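Local coordinates for Nup188 (Myceliophthora thermophila, PDB 4KF8), which is a scaffold nucleoporin of the nuclear pore complex that shares structural and functional properties with nuclear transport receptors, at residues Leu40-Arg45 and Ala106-Cys111; Ala137-Phe141 and Ala159-Leu163; Ala293-Arg297 and Ile374-Leu378. The contacts are given in a common frame with arbitrary orientation. Residue numbers count along the deposited sequence, not the author numbering.

Contact 1: Leu40-Arg45 and Ala106-Cys111; sequences LFVVLR and AILQAC
Helices 30-46 and 98-113 pack nearly parallel here, as same-layer helices do in an all-helical, alpha-solenoid-like stack. Both segments are regular alpha-helix (Leu-44 N to Leu-40 O 2.9 Å, Ala-110 N to Ala-106 O 3.1 Å). Their axes approach to 8.9 Å at a crossing angle of 21°, and the register pairs Phe-41 with Ile-107 (CA to CA 5.4 Å) and Leu-44 with Ala-110 (5.5 Å). Leu-40 (chi1 t, chi2 p) points toward the partner and sets CD2 3.8 Å from Ile-107 CG2. The CA-to-CB bond of Phe-41 runs sideways, but chi1 t brings the ring back across the interface: its edge meets the backbone, CE1 lying 3.4 Å from Ala-106 O, with CE1 also 3.7 Å from Ala-106 CB. Leu-44 (m, t) forms the tightest apolar contact, CB to Ala-110 CB at 3.5 Å; its CD1 reaches Ile-107 CG2 at 3.6 Å and Cys-111 SG at 3.8 Å. The small Ala-110 thus accommodates the close backbones, and 409 Å² is buried in total. Arg-45 (chi1 and chi2 m, chi3 t) starts sideways, but its end nears the partner. Its NH1 makes a weak hydrogen bond to Ser-113 OG, while NH2 lies 3.5 Å from Gln-109 CB.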
loop_
_atom_site.group_PDB
_atom_site.type_symbol
_atom_site.label_atom_id
_atom_site.label_comp_id
_atom_site.label_asym_id
_atom_site.label_seq_id
_atom_site.Cartn_x
_atom_site.Cartn_y
_atom_site.Cartn_z
ATOM N N LEU A 40 -9.252 0.740 19.809
ATOM C CA LEU A 40 -9.416 1.940 18.994
ATOM C C LEU A 40 -9.707 1.574 17.540
ATOM O O LEU A 40 -10.629 2.109 16.931
ATOM C CB LEU A 40 -8.163 2.812 19.084
ATOM C CG LEU A 40 -8.115 4.116 18.286
ATOM C CD1 LEU A 40 -9.222 5.071 18.701
ATOM C CD2 LEU A 40 -6.758 4.764 18.446
ATOM N N PHE A 41 -8.925 0.646 17.000
ATOM C CA PHE A 41 -9.107 0.183 15.628
ATOM C C PHE A 41 -10.492 -0.409 15.372
ATOM O O PHE A 41 -11.084 -0.182 14.318
ATOM C CB PHE A 41 -8.031 -0.837 15.253
ATOM C CG PHE A 41 -8.156 -1.358 13.847
ATOM C CD1 PHE A 41 -7.574 -0.683 12.794
ATOM C CD2 PHE A 41 -8.862 -2.521 13.576
ATOM C CE1 PHE A 41 -7.691 -1.159 11.499
ATOM C CE2 PHE A 41 -8.982 -2.997 12.284
ATOM C CZ PHE A 41 -8.397 -2.318 11.248
ATOM N N VAL A 42 -10.997 -1.182 16.326
ATOM C CA VAL A 42 -12.326 -1.768 16.206
ATOM C C VAL A 42 -13.406 -0.688 16.179
ATOM O O VAL A 42 -14.274 -0.693 15.307
ATOM C CB VAL A 42 -12.606 -2.788 17.336
ATOM C CG1 VAL A 42 -14.082 -3.121 17.406
ATOM C CG2 VAL A 42 -11.779 -4.047 17.130
ATOM N N VAL A 43 -13.335 0.240 17.129
ATOM C CA VAL A 43 -14.273 1.358 17.201
ATOM C C VAL A 43 -14.254 2.197 15.925
ATOM O O VAL A 43 -15.304 2.526 15.377
ATOM C CB VAL A 43 -13.968 2.280 18.400
ATOM C CG1 VAL A 43 -14.925 3.462 18.419
ATOM C CG2 VAL A 43 -14.051 1.505 19.705
ATOM N N LEU A 44 -13.054 2.534 15.460
ATOM C CA LEU A 44 -12.882 3.331 14.247
ATOM C C LEU A 44 -13.484 2.664 13.015
ATOM O O LEU A 44 -14.137 3.319 12.204
ATOM C CB LEU A 44 -11.402 3.632 14.013
ATOM C CG LEU A 44 -10.785 4.741 14.862
ATOM C CD1 LEU A 44 -9.274 4.702 14.776
ATOM C CD2 LEU A 44 -11.313 6.092 14.422
ATOM N N ARG A 45 -13.257 1.362 12.872
ATOM C CA ARG A 45 -13.890 0.600 11.806
ATOM C C ARG A 45 -15.391 0.547 12.045
ATOM O O ARG A 45 -16.176 0.469 11.105
ATOM C CB ARG A 45 -13.314 -0.812 11.737
ATOM C CG ARG A 45 -11.919 -0.892 11.154
ATOM C CD ARG A 45 -11.927 -0.482 9.692
ATOM N NE ARG A 45 -10.587 -0.443 9.113
ATOM C CZ ARG A 45 -10.282 0.205 7.995
ATOM N NH1 ARG A 45 -11.221 0.872 7.341
ATOM N NH2 ARG A 45 -9.038 0.193 7.533
ATOM N N ALA A 106 -2.497 0.753 10.496
ATOM C CA ALA A 106 -3.876 0.278 10.410
ATOM C C ALA A 106 -4.870 1.279 10.989
ATOM O O ALA A 106 -5.940 1.500 10.420
ATOM C CB ALA A 106 -4.013 -1.059 11.102
ATOM N N ILE A 107 -4.514 1.879 12.122
ATOM C CA ILE A 107 -5.385 2.843 12.780
ATOM C C ILE A 107 -5.553 4.085 11.908
ATOM O O ILE A 107 -6.623 4.693 11.879
ATOM C CB ILE A 107 -4.858 3.215 14.186
ATOM C CG1 ILE A 107 -4.812 1.983 15.089
ATOM C CG2 ILE A 107 -5.734 4.268 14.841
ATOM C CD1 ILE A 107 -4.340 2.278 16.490
ATOM N N LEU A 108 -4.491 4.436 11.186
ATOM C CA LEU A 108 -4.520 5.526 10.211
ATOM C C LEU A 108 -5.550 5.275 9.110
ATOM O O LEU A 108 -6.314 6.170 8.752
ATOM C CB LEU A 108 -3.134 5.724 9.595
ATOM C CG LEU A 108 -2.985 6.751 8.464
ATOM C CD1 LEU A 108 -3.339 8.157 8.928
ATOM C CD2 LEU A 108 -1.576 6.719 7.896
ATOM N N GLN A 109 -5.567 4.051 8.586
ATOM C CA GLN A 109 -6.516 3.666 7.544
ATOM C C GLN A 109 -7.953 3.790 8.028
ATOM O O GLN A 109 -8.834 4.229 7.289
ATOM C CB GLN A 109 -6.276 2.228 7.090
ATOM C CG GLN A 109 -4.834 1.876 6.810
ATOM C CD GLN A 109 -4.683 0.491 6.203
ATOM O OE1 GLN A 109 -5.511 0.059 5.397
ATOM N NE2 GLN A 109 -3.625 -0.213 6.594
ATOM N N ALA A 110 -8.185 3.386 9.269
ATOM C CA ALA A 110 -9.516 3.441 9.850
ATOM C C ALA A 110 -9.964 4.886 10.018
ATOM O O ALA A 110 -11.131 5.207 9.804
ATOM C CB ALA A 110 -9.533 2.720 11.175
ATOM N N CYS A 111 -9.025 5.750 10.396
ATOM C CA CYS A 111 -9.285 7.183 10.543
ATOM C C CYS A 111 -9.687 7.824 9.227
ATOM O O CYS A 111 -10.663 8.568 9.161
ATOM C CB CYS A 111 -8.054 7.905 11.102
ATOM S SG CYS A 111 -7.639 7.499 12.818
#

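Contact 2: Ala137-Phe141 and Ala159-Leu163; sequences ATSLF and ALLLL
Two alanines facing each other set the spacing of this buried antiparallel helix pair. Ala-137 and Ala-159 lie with CA atoms 5.3 Å apart, and Ala-159 CB sits 3.4 Å from Ala-137 O. Both segments are alpha-helical; their axes come within 9.0 Å, with 150° between N-to-C directions, and 324 Å² is buried without a hydrogen bond across. Larger side chains surround the alanine pair. Phe-141, chi1 t and chi2 81°, places ring atom CD1 3.6 Å from Leu-160 CG; Leu-160 starts sideways, but its m, t rotamer swings the end inward. Leu-163, also m, t, brings CD2 to 3.7 Å from Ala-137 CB. Leu-140 and Leu-162 share the t, p rotamer: Leu-140 CD2 approaches Ala-159 CB at 4.1 Å and Leu-162 CD2 approaches Ala-137 CB at 4.2 Å. Thr-138 (chi1 p) points away, its OG1 hydrogen-bonded to Leu-134 O one turn back, yet CG2 stays 4.3 Å from Leu-163 CD1. Such an antiparallel pair joined by a short connection is a helical hairpin, the building unit of alpha-solenoid repeats. Helices 181-187 and 206-226 cover Phe-141 and Leu-160, whereas helix 98-113 packs against Leu-140 and Leu-162, and helix 67-84 meets Ala-137 through Phe-82.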
loop_
_atom_site.group_PDB
_atom_site.type_symbol
_atom_site.label_atom_id
_atom_site.label_comp_id
_atom_site.label_asym_id
_atom_site.label_seq_id
_atom_site.Cartn_x
_atom_site.Cartn_y
_atom_site.Cartn_z
ATOM N N ALA A 137 9.529 8.562 8.051
ATOM C CA ALA A 137 9.010 7.444 7.265
ATOM C C ALA A 137 9.900 7.157 6.053
ATOM O O ALA A 137 10.188 5.997 5.749
ATOM C CB ALA A 137 7.583 7.720 6.827
ATOM N N THR A 138 10.331 8.216 5.368
ATOM C CA THR A 138 11.281 8.092 4.262
ATOM C C THR A 138 12.629 7.593 4.751
ATOM O O THR A 138 13.272 6.767 4.100
ATOM C CB THR A 138 11.536 9.444 3.574
ATOM O OG1 THR A 138 11.741 10.451 4.573
ATOM C CG2 THR A 138 10.373 9.842 2.693
ATOM N N SER A 139 13.065 8.131 5.886
ATOM C CA SER A 139 14.330 7.735 6.488
ATOM C C SER A 139 14.322 6.238 6.739
ATOM O O SER A 139 15.263 5.529 6.379
ATOM C CB SER A 139 14.543 8.471 7.811
ATOM O OG SER A 139 14.156 9.833 7.703
ATOM N N LEU A 140 13.233 5.768 7.339
ATOM C CA LEU A 140 13.056 4.363 7.666
ATOM C C LEU A 140 13.123 3.474 6.426
ATOM O O LEU A 140 13.604 2.343 6.493
ATOM C CB LEU A 140 11.725 4.165 8.391
ATOM C CG LEU A 140 11.499 2.820 9.081
ATOM C CD1 LEU A 140 12.504 2.622 10.207
ATOM C CD2 LEU A 140 10.069 2.708 9.596
ATOM N N PHE A 141 12.642 3.985 5.296
ATOM C CA PHE A 141 12.679 3.228 4.050
ATOM C C PHE A 141 14.111 3.041 3.552
ATOM O O PHE A 141 14.478 1.966 3.079
ATOM C CB PHE A 141 11.831 3.903 2.970
ATOM C CG PHE A 141 11.948 3.254 1.622
ATOM C CD1 PHE A 141 11.228 2.109 1.325
ATOM C CD2 PHE A 141 12.786 3.784 0.654
ATOM C CE1 PHE A 141 11.337 1.505 0.087
ATOM C CE2 PHE A 141 12.899 3.185 -0.583
ATOM C CZ PHE A 141 12.173 2.044 -0.867
ATOM N N ALA A 159 7.105 1.204 6.071
ATOM C CA ALA A 159 7.296 2.637 5.875
ATOM C C ALA A 159 6.501 3.139 4.678
ATOM O O ALA A 159 5.790 4.140 4.770
ATOM C CB ALA A 159 8.769 2.951 5.701
ATOM N N LEU A 160 6.625 2.437 3.555
ATOM C CA LEU A 160 5.917 2.808 2.337
ATOM C C LEU A 160 4.405 2.726 2.489
ATOM O O LEU A 160 3.682 3.582 1.984
ATOM C CB LEU A 160 6.367 1.943 1.158
ATOM C CG LEU A 160 7.747 2.242 0.573
ATOM C CD1 LEU A 160 7.874 1.623 -0.803
ATOM C CD2 LEU A 160 7.998 3.738 0.513
ATOM N N LEU A 161 3.929 1.695 3.180
ATOM C CA LEU A 161 2.497 1.518 3.397
ATOM C C LEU A 161 1.928 2.647 4.240
ATOM O O LEU A 161 0.759 3.008 4.105
ATOM C CB LEU A 161 2.215 0.172 4.058
ATOM C CG LEU A 161 2.293 -1.051 3.145
ATOM C CD1 LEU A 161 2.222 -2.324 3.969
ATOM C CD2 LEU A 161 1.187 -1.012 2.101
ATOM N N LEU A 162 2.763 3.201 5.110
ATOM C CA LEU A 162 2.387 4.370 5.885
ATOM C C LEU A 162 2.287 5.564 4.953
ATOM O O LEU A 162 1.305 6.304 4.977
ATOM C CB LEU A 162 3.425 4.647 6.971
ATOM C CG LEU A 162 3.097 5.809 7.907
ATOM C CD1 LEU A 162 1.842 5.500 8.703
ATOM C CD2 LEU A 162 4.263 6.088 8.830
ATOM N N LEU A 163 3.318 5.734 4.129
ATOM C CA LEU A 163 3.350 6.794 3.131
ATOM C C LEU A 163 2.217 6.617 2.130
ATOM O O LEU A 163 1.604 7.593 1.700
ATOM C CB LEU A 163 4.690 6.792 2.389
ATOM C CG LEU A 163 5.950 7.142 3.182
ATOM C CD1 LEU A 163 7.194 6.905 2.345
ATOM C CD2 LEU A 163 5.895 8.582 3.657
#

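Contact 3: Ala293-Arg297 and Ile374-Leu378; sequences ALLTR and IRDVL
This is a parallel helix-helix contact near the C-terminal end of the all-helical domain, where the final helix, 362-378, lies alongside helix 284-303; such near-parallel packing of helices distant in sequence is consistent with an alpha-solenoid-like stack. The short axes run only 8° from parallel and 9.8 Å apart, with Ala-293 opposite Ile-374 (CA to CA 6.5 Å); 246 Å² is buried. Residues 293-297 and 374-377 are alpha-helical, marked by Arg-297 N to Ala-293 O at 3.3 Å and Leu-378 N to Ile-374 O at 3.2 Å. Val-377 (chi1 t) supplies the largest covered area, 88 Å², pointing directly at the partner. Its CG1 lies 3.5 Å from Ala-293 O, and its CG2 meets Leu-294 CD2 at 3.7 Å. The CA-to-CB bond of Leu-294 points away, but its m, t rotamer returns the end. Ala-293 CB also touches Ile-374 CG2 and Leu-378 CD2, each at 4.2 Å. Exposed Arg-297 (t, t, then chi3 p) turns its guanidinium edge to Val-377, NE to CG1 3.3 Å. No hydrogen bond crosses; all but the Ala-293 O and Arg-297 NE contacts are apolar. Leu-378 also packs on helix 317-328, Trp-315 covers Ala-293, and Leu-294 and Leu-295 rest on helix 206-226.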
loop_
_atom_site.group_PDB
_atom_site.type_symbol
_atom_site.label_atom_id
_atom_site.label_comp_id
_atom_site.label_asym_id
_atom_site.label_seq_id
_atom_site.Cartn_x
_atom_site.Cartn_y
_atom_site.Cartn_z
ATOM N N ALA A 293 -0.373 -0.741 -16.094
ATOM C CA ALA A 293 -1.180 -0.439 -17.270
ATOM C C ALA A 293 -1.739 0.979 -17.196
ATOM O O ALA A 293 -1.808 1.679 -18.205
ATOM C CB ALA A 293 -2.304 -1.450 -17.422
ATOM N N LEU A 294 -2.130 1.395 -15.996
ATOM C CA LEU A 294 -2.625 2.749 -15.772
ATOM C C LEU A 294 -1.510 3.784 -15.863
ATOM O O LEU A 294 -1.682 4.841 -16.471
ATOM C CB LEU A 294 -3.313 2.851 -14.409
ATOM C CG LEU A 294 -4.744 2.324 -14.335
ATOM C CD1 LEU A 294 -5.280 2.435 -12.917
ATOM C CD2 LEU A 294 -5.628 3.084 -15.314
ATOM N N LEU A 295 -0.368 3.479 -15.253
ATOM C CA LEU A 295 0.769 4.391 -15.262
ATOM C C LEU A 295 1.248 4.675 -16.682
ATOM O O LEU A 295 1.338 5.828 -17.094
ATOM C CB LEU A 295 1.913 3.839 -14.409
ATOM C CG LEU A 295 1.651 3.811 -12.901
ATOM C CD1 LEU A 295 2.847 3.266 -12.133
ATOM C CD2 LEU A 295 1.275 5.195 -12.401
ATOM N N THR A 296 1.535 3.616 -17.431
ATOM C CA THR A 296 2.057 3.748 -18.786
ATOM C C THR A 296 1.070 4.396 -19.755
ATOM O O THR A 296 1.478 5.045 -20.715
ATOM C CB THR A 296 2.504 2.389 -19.348
ATOM O OG1 THR A 296 1.420 1.460 -19.258
ATOM C CG2 THR A 296 3.685 1.855 -18.558
ATOM N N ARG A 297 -0.224 4.219 -19.508
ATOM C CA ARG A 297 -1.232 4.860 -20.343
ATOM C C ARG A 297 -1.348 6.343 -20.014
ATOM O O ARG A 297 -1.345 7.185 -20.908
ATOM C CB ARG A 297 -2.597 4.183 -20.202
ATOM C CG ARG A 297 -3.656 4.797 -21.110
ATOM C CD ARG A 297 -5.015 4.141 -20.944
ATOM N NE ARG A 297 -5.549 4.319 -19.598
ATOM C CZ ARG A 297 -6.265 5.370 -19.209
ATOM N NH1 ARG A 297 -6.530 6.345 -20.069
ATOM N NH2 ARG A 297 -6.712 5.448 -17.961
ATOM N N ILE A 374 -7.739 -4.362 -16.892
ATOM C CA ILE A 374 -6.495 -4.245 -17.642
ATOM C C ILE A 374 -6.791 -4.293 -19.135
ATOM O O ILE A 374 -6.103 -3.668 -19.943
ATOM C CB ILE A 374 -5.509 -5.374 -17.278
ATOM C CG1 ILE A 374 -5.272 -5.409 -15.766
ATOM C CG2 ILE A 374 -4.192 -5.205 -18.027
ATOM C CD1 ILE A 374 -4.349 -6.516 -15.317
ATOM N N ARG A 375 -7.833 -5.038 -19.491
ATOM C CA ARG A 375 -8.284 -5.122 -20.874
ATOM C C ARG A 375 -8.843 -3.781 -21.338
ATOM O O ARG A 375 -8.524 -3.313 -22.427
ATOM C CB ARG A 375 -9.344 -6.215 -21.015
ATOM C CG ARG A 375 -9.933 -6.354 -22.410
ATOM C CD ARG A 375 -11.087 -7.342 -22.405
ATOM N NE ARG A 375 -12.018 -7.067 -21.314
ATOM C CZ ARG A 375 -13.023 -6.201 -21.390
ATOM N NH1 ARG A 375 -13.229 -5.523 -22.512
ATOM N NH2 ARG A 375 -13.819 -6.010 -20.345
ATOM N N ASP A 376 -9.673 -3.168 -20.500
ATOM C CA ASP A 376 -10.292 -1.884 -20.816
ATOM C C ASP A 376 -9.246 -0.792 -21.011
ATOM O O ASP A 376 -9.284 -0.055 -21.997
ATOM C CB ASP A 376 -11.261 -1.469 -19.706
ATOM C CG ASP A 376 -12.359 -2.491 -19.473
ATOM O OD1 ASP A 376 -12.794 -3.134 -20.452
ATOM O OD2 ASP A 376 -12.786 -2.648 -18.308
ATOM N N VAL A 377 -8.318 -0.693 -20.064
ATOM C CA VAL A 377 -7.269 0.321 -20.106
ATOM C C VAL A 377 -6.435 0.238 -21.383
ATOM O O VAL A 377 -6.388 1.186 -22.168
ATOM C CB VAL A 377 -6.331 0.206 -18.888
ATOM C CG1 VAL A 377 -5.103 1.085 -19.071
ATOM C CG2 VAL A 377 -7.072 0.569 -17.610
ATOM N N LEU A 378 -5.794 -0.908 -21.590
ATOM C CA LEU A 378 -4.878 -1.092 -22.714
ATOM C C LEU A 378 -5.552 -0.971 -24.081
ATOM O O LEU A 378 -4.876 -0.811 -25.095
ATOM C CB LEU A 378 -4.161 -2.441 -22.601
ATOM C CG LEU A 378 -3.171 -2.609 -21.448
ATOM C CD1 LEU A 378 -2.657 -4.035 -21.396
ATOM C CD2 LEU A 378 -2.018 -1.636 -21.596
#

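In the fold
From the N terminus, contact 1 closes the first loop, bringing helix 98-113 back beside helix 30-46 across 60 intervening residues that include helix 67-84. Contact 2 follows with a much shorter closure of 17 residues, and contact 3 spans 76 residues to reach the C-terminal helix. The three are strictly in series: none nests within or crosses another. Contacts 1 and 2 have centres 19 Å apart yet touch, Leu-108 CD2 meeting Leu-162 CD1 at 3.7 Å, so the two interfaces are joined by apolar contact between helices 98-113 and 154-167. Contact 3 lies across the chain's centre, its nearest atoms about 13 Å from contact 2; helix 206-226, touching both, bridges the gap.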